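Local atomic coordinates of ankyrin repeat domain protein (Legionella pneumophila subsp. pneumophila, PDB entry 6MCA), a protein that acts as a bacterial effector of host infection, carrying ankyrin repeats and a cysteine protease-like region, and interacts with the host LARP7 component of the 7SK snRNP complex. Residues 274-279 with 332-337. Numbering follows the deposited sequence.
Sequences HQWWAK and LPFAQM
In the five-stranded antiparallel sheet of this effector, W276 and F334 form an aromatic pair that reaches over the strand between them. W276-K279 lie on the third strand and 332-337 on the fifth, and both pair through the backbone with strand 292-297: W277 with Y295 on one side, F334 with I294 on the other. The CA atoms of W276 and F334 are 9.0 Å apart, and these two side chains alone join the segments.

The six-membered part of the indole does the touching. Its centroid is 4.5 Å from that of the phenyl ring, and the planes are inclined at 47°, so the two rings meet obliquely. The F334 side chain leaves the backbone toward segment 274-279 with CG anti to the backbone N (chi1 178°), which carries the phenyl ring across to the indole. A classic beta bulge occurs here, F334 and A335 both facing I294, with F334 psi at -48° against extended values in its neighbours.

Burial is uneven: W276 is enclosed, with M362 of helix 355-364, L365 and R296 against it, whereas F334 lies at the exposed margin of the sheet. CG of neighbouring Q275 sits over one indole face, toward the rim, 3.8 Å above the plane. Over one face of the phenyl ring, W276 CZ3 comes off-centre to 3.5 Å from F334 CG, while W276 CH2 lies 3.8 Å from F334 CZ.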
loop_
_atom_site.group_PDB
_atom_site.type_symbol
_atom_site.label_atom_id
_atom_site.label_comp_id
_atom_site.label_asym_id
_atom_site.label_seq_id
_atom_site.Cartn_x
_atom_site.Cartn_y
_atom_site.Cartn_z
ATOM N N HIS A 274 9.903 23.369 -1.481
ATOM C CA HIS A 274 10.166 24.803 -1.448
ATOM C C HIS A 274 9.203 25.536 -2.374
ATOM O O HIS A 274 7.984 25.460 -2.187
ATOM C CB HIS A 274 11.623 25.091 -1.815
ATOM C CG HIS A 274 12.614 24.468 -0.881
ATOM N ND1 HIS A 274 12.357 24.281 0.461
ATOM C CD2 HIS A 274 13.861 23.987 -1.094
ATOM C CE1 HIS A 274 13.402 23.712 1.033
ATOM N NE2 HIS A 274 14.330 23.523 0.111
ATOM N N GLN A 275 9.727 26.233 -3.379
ATOM C CA GLN A 275 8.893 26.999 -4.295
ATOM C C GLN A 275 8.416 26.184 -5.493
ATOM O O GLN A 275 7.834 26.755 -6.420
ATOM C CB GLN A 275 9.643 28.243 -4.783
ATOM C CG GLN A 275 10.703 27.969 -5.842
ATOM C CD GLN A 275 12.059 27.647 -5.249
ATOM O OE1 GLN A 275 12.156 27.063 -4.170
ATOM N NE2 GLN A 275 13.118 28.034 -5.950
ATOM N N TRP A 276 8.634 24.871 -5.491
ATOM C CA TRP A 276 8.295 24.020 -6.621
ATOM C C TRP A 276 7.125 23.108 -6.277
ATOM O O TRP A 276 7.008 22.626 -5.146
ATOM C CB TRP A 276 9.499 23.181 -7.053
ATOM C CG TRP A 276 10.701 24.009 -7.363
ATOM C CD1 TRP A 276 11.838 24.116 -6.616
ATOM C CD2 TRP A 276 10.883 24.863 -8.497
ATOM N NE1 TRP A 276 12.720 24.979 -7.220
ATOM C CE2 TRP A 276 12.156 25.453 -8.376
ATOM C CE3 TRP A 276 10.093 25.186 -9.604
ATOM C CZ2 TRP A 276 12.660 26.343 -9.321
ATOM C CZ3 TRP A 276 10.593 26.070 -10.541
ATOM C CH2 TRP A 276 11.864 26.639 -10.394
ATOM N N TRP A 277 6.271 22.869 -7.269
ATOM C CA TRP A 277 5.089 22.029 -7.139
ATOM C C TRP A 277 5.065 21.071 -8.319
ATOM O O TRP A 277 5.509 21.421 -9.410
ATOM C CB TRP A 277 3.820 22.893 -7.097
ATOM C CG TRP A 277 2.522 22.148 -7.027
ATOM C CD1 TRP A 277 1.793 21.667 -8.077
ATOM C CD2 TRP A 277 1.778 21.830 -5.844
ATOM N NE1 TRP A 277 0.648 21.058 -7.620
ATOM C CE2 TRP A 277 0.615 21.145 -6.253
ATOM C CE3 TRP A 277 1.986 22.050 -4.478
ATOM C CZ2 TRP A 277 -0.336 20.681 -5.344
ATOM C CZ3 TRP A 277 1.040 21.587 -3.578
ATOM C CH2 TRP A 277 -0.106 20.910 -4.016
ATOM N N ALA A 278 4.579 19.855 -8.103
ATOM C CA ALA A 278 4.608 18.851 -9.156
ATOM C C ALA A 278 3.338 18.024 -9.116
ATOM O O ALA A 278 2.925 17.571 -8.044
ATOM C CB ALA A 278 5.828 17.935 -9.024
ATOM N N LYS A 279 2.739 17.826 -10.286
ATOM C CA LYS A 279 1.584 16.956 -10.453
ATOM C C LYS A 279 1.999 15.715 -11.232
ATOM O O LYS A 279 2.655 15.818 -12.280
ATOM C CB LYS A 279 0.441 17.677 -11.170
ATOM C CG LYS A 279 -0.790 16.805 -11.374
ATOM C CD LYS A 279 -1.998 17.621 -11.794
ATOM C CE LYS A 279 -1.776 18.277 -13.143
ATOM N NZ LYS A 279 -3.014 18.936 -13.646
ATOM N N LEU A 332 3.080 28.414 -12.084
ATOM C CA LEU A 332 3.703 28.788 -13.347
ATOM C C LEU A 332 4.429 27.585 -13.933
ATOM O O LEU A 332 5.392 27.103 -13.324
ATOM C CB LEU A 332 4.677 29.936 -13.136
ATOM C CG LEU A 332 5.537 30.386 -14.318
ATOM C CD1 LEU A 332 4.679 30.685 -15.536
ATOM C CD2 LEU A 332 6.368 31.598 -13.931
ATOM N N PRO A 333 4.010 27.070 -15.091
ATOM C CA PRO A 333 4.679 25.897 -15.672
ATOM C C PRO A 333 6.167 26.140 -15.874
ATOM O O PRO A 333 6.583 27.184 -16.381
ATOM C CB PRO A 333 3.951 25.701 -17.006
ATOM C CG PRO A 333 2.611 26.313 -16.791
ATOM C CD PRO A 333 2.843 27.489 -15.884
ATOM N N PHE A 334 6.970 25.157 -15.470
ATOM C CA PHE A 334 8.418 25.308 -15.487
ATOM C C PHE A 334 9.095 24.156 -16.217
ATOM O O PHE A 334 9.959 24.378 -17.071
ATOM C CB PHE A 334 8.952 25.417 -14.056
ATOM C CG PHE A 334 10.448 25.520 -13.971
ATOM C CD1 PHE A 334 11.085 26.730 -14.188
ATOM C CD2 PHE A 334 11.216 24.406 -13.670
ATOM C CE1 PHE A 334 12.462 26.829 -14.110
ATOM C CE2 PHE A 334 12.593 24.497 -13.591
ATOM C CZ PHE A 334 13.218 25.710 -13.810
ATOM N N ALA A 335 8.715 22.922 -15.894
ATOM C CA ALA A 335 9.384 21.761 -16.463
ATOM C C ALA A 335 8.411 20.595 -16.555
ATOM O O ALA A 335 7.288 20.647 -16.052
ATOM C CB ALA A 335 10.617 21.370 -15.641
ATOM N N GLN A 336 8.865 19.529 -17.207
ATOM C CA GLN A 336 8.087 18.304 -17.315
ATOM C C GLN A 336 9.045 17.125 -17.285
ATOM O O GLN A 336 10.245 17.272 -17.528
ATOM C CB GLN A 336 7.237 18.282 -18.591
ATOM C CG GLN A 336 8.042 18.416 -19.872
ATOM C CD GLN A 336 7.176 18.713 -21.083
ATOM O OE1 GLN A 336 6.809 19.862 -21.331
ATOM N NE2 GLN A 336 6.851 17.677 -21.847
ATOM N N MET A 337 8.504 15.948 -16.979
ATOM C CA MET A 337 9.334 14.751 -16.932
ATOM C C MET A 337 8.724 13.661 -17.808
ATOM O O MET A 337 7.515 13.390 -17.710
ATOM C CB MET A 337 9.516 14.250 -15.494
ATOM C CG MET A 337 10.603 14.993 -14.729
ATOM S SD MET A 337 10.953 14.311 -13.098
ATOM C CE MET A 337 11.441 12.639 -13.522
#